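Local coordinates for protein fervidolysin (Fervidobacterium pennivorans, PDB 1R6V) that degrades keratin into peptides as a subtilisin-like serine protease, allowing the bacterium to grow on native feathers, at residues A178-P182 and A183-E187. The protein carries 1 engineered substitution. Numbering follows the deposited sequence.
Sequences AGYRP and AFDEE
Arg181 and Glu186 form an antiparallel hydrogen-bonded pair in a tight beta hairpin, an example of one carbonyl gathering two amides at a turn while the side chains pair beside it. Arg181 N donates to Glu186 O at 2.8 Å, and Glu186 N returns a bond to Arg181 O. That carbonyl also takes Phe184 N, at 3.2 Å; its two donors approach from opposite faces of the carbonyl plane. Asp185 N also reaches Pro182 O at 3.1 Å, from well above the carbonyl plane.

The side chains of Arg181 and Glu186 run alongside each other, both extended with CG anti to the backbone N (chi1 -172° in Arg181), which brings NH1 within 3.2 Å of OE1. This salt bridge is bent to 138° at the hydrogen, and NH1 meets OE1 on its syn side, 30° out of the carboxylate plane. Phe184 CD1 lies over one guanidinium face near the rim, 3.6 Å from Arg181 NE, with the two planes steeply inclined. The arginine is also held by Asp233, which bridges NE, and by a cation-pi contact with Tyr196. Replacing Arg181 with alanine removes the guanidinium, which would probably leave Asp233 and Glu186 without their shared cation and take away the group against which Phe184 CD1 rests.

Tyr180, on the other face, stacks with Trp255. Its hydroxyl donates to Asp185 OD1 at 2.6 Å, on the anti side, with the carboxylate nearly perpendicular to the ring.

Gly179, Tyr180, Arg181 and Pro182 are buried, whereas Phe184, Asp185 and Glu187 are exposed. Glu187 OE1 comes within 2.8 Å of Gly179 O, but both are acceptors and no bond forms. Asp185, with positive phi and psi, is the extra residue that with Glu186 faces Arg181: a G1 beta bulge ending the turn of a two-stranded hairpin in the subtilisin-like catalytic domain.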
loop_
_atom_site.group_PDB
_atom_site.type_symbol
_atom_site.label_atom_id
_atom_site.label_comp_id
_atom_site.label_asym_id
_atom_site.label_seq_id
_atom_site.Cartn_x
_atom_site.Cartn_y
_atom_site.Cartn_z
ATOM N N ALA A 178 -12.655 -7.973 23.312
ATOM C CA ALA A 178 -13.574 -7.933 22.175
ATOM C C ALA A 178 -12.844 -7.563 20.893
ATOM O O ALA A 178 -12.016 -6.650 20.874
ATOM C CB ALA A 178 -14.717 -6.944 22.443
ATOM N N GLY A 179 -13.160 -8.292 19.826
ATOM C CA GLY A 179 -12.532 -8.061 18.539
ATOM C C GLY A 179 -13.532 -7.810 17.431
ATOM O O GLY A 179 -14.713 -7.567 17.688
ATOM N N TYR A 180 -13.059 -7.907 16.191
ATOM C CA TYR A 180 -13.895 -7.627 15.029
ATOM C C TYR A 180 -13.610 -8.545 13.832
ATOM O O TYR A 180 -12.458 -8.862 13.519
ATOM C CB TYR A 180 -13.682 -6.154 14.654
ATOM C CG TYR A 180 -14.612 -5.573 13.609
ATOM C CD1 TYR A 180 -15.994 -5.572 13.791
ATOM C CD2 TYR A 180 -14.097 -4.973 12.463
ATOM C CE1 TYR A 180 -16.841 -4.984 12.848
ATOM C CE2 TYR A 180 -14.923 -4.382 11.523
ATOM C CZ TYR A 180 -16.294 -4.390 11.716
ATOM O OH TYR A 180 -17.113 -3.804 10.770
ATOM N N ARG A 181 -14.688 -8.968 13.178
ATOM C CA ARG A 181 -14.663 -9.817 11.990
ATOM C C ARG A 181 -15.304 -8.926 10.923
ATOM O O ARG A 181 -16.521 -8.993 10.677
ATOM C CB ARG A 181 -15.521 -11.059 12.241
ATOM C CG ARG A 181 -15.462 -12.129 11.179
ATOM C CD ARG A 181 -16.458 -13.233 11.512
ATOM N NE ARG A 181 -16.317 -14.358 10.595
ATOM C CZ ARG A 181 -17.099 -15.430 10.600
ATOM N NH1 ARG A 181 -18.091 -15.523 11.476
ATOM N NH2 ARG A 181 -16.875 -16.412 9.738
ATOM N N PRO A 182 -14.499 -8.081 10.266
ATOM C CA PRO A 182 -15.012 -7.165 9.243
ATOM C C PRO A 182 -15.812 -7.724 8.080
ATOM O O PRO A 182 -16.715 -7.056 7.595
ATOM C CB PRO A 182 -13.763 -6.392 8.794
ATOM C CG PRO A 182 -12.641 -7.361 9.047
ATOM C CD PRO A 182 -13.022 -8.016 10.361
ATOM N N ALA A 183 -15.516 -8.946 7.644
ATOM C CA ALA A 183 -16.228 -9.523 6.512
ATOM C C ALA A 183 -17.734 -9.529 6.731
ATOM O O ALA A 183 -18.504 -9.437 5.777
ATOM C CB ALA A 183 -15.736 -10.945 6.256
ATOM N N PHE A 184 -18.148 -9.628 7.987
ATOM C CA PHE A 184 -19.570 -9.676 8.302
ATOM C C PHE A 184 -19.983 -8.623 9.311
ATOM O O PHE A 184 -21.067 -8.710 9.900
ATOM C CB PHE A 184 -19.930 -11.062 8.821
ATOM C CG PHE A 184 -19.548 -12.168 7.886
ATOM C CD1 PHE A 184 -18.326 -12.824 8.022
ATOM C CD2 PHE A 184 -20.391 -12.531 6.847
ATOM C CE1 PHE A 184 -17.950 -13.825 7.133
ATOM C CE2 PHE A 184 -20.026 -13.532 5.950
ATOM C CZ PHE A 184 -18.799 -14.182 6.093
ATOM N N ASP A 185 -19.119 -7.627 9.498
ATOM C CA ASP A 185 -19.350 -6.539 10.442
ATOM C C ASP A 185 -19.830 -7.137 11.760
ATOM O O ASP A 185 -20.771 -6.652 12.397
ATOM C CB ASP A 185 -20.377 -5.557 9.866
ATOM C CG ASP A 185 -20.604 -4.362 10.756
ATOM O OD1 ASP A 185 -19.632 -3.879 11.372
ATOM O OD2 ASP A 185 -21.762 -3.890 10.829
ATOM N N GLU A 186 -19.146 -8.207 12.157
ATOM C CA GLU A 186 -19.454 -8.954 13.363
ATOM C C GLU A 186 -18.467 -8.704 14.498
ATOM O O GLU A 186 -17.254 -8.885 14.345
ATOM C CB GLU A 186 -19.470 -10.443 13.020
ATOM C CG GLU A 186 -19.822 -11.375 14.155
ATOM C CD GLU A 186 -19.640 -12.840 13.759
ATOM O OE1 GLU A 186 -19.910 -13.170 12.587
ATOM O OE2 GLU A 186 -19.238 -13.660 14.617
ATOM N N GLU A 187 -18.996 -8.283 15.639
ATOM C CA GLU A 187 -18.187 -8.033 16.820
ATOM C C GLU A 187 -17.862 -9.397 17.427
ATOM O O GLU A 187 -18.727 -10.276 17.479
ATOM C CB GLU A 187 -18.991 -7.186 17.811
ATOM C CG GLU A 187 -18.357 -5.864 18.164
ATOM C CD GLU A 187 -17.599 -5.927 19.479
ATOM O OE1 GLU A 187 -16.567 -6.635 19.548
ATOM O OE2 GLU A 187 -18.046 -5.271 20.448
#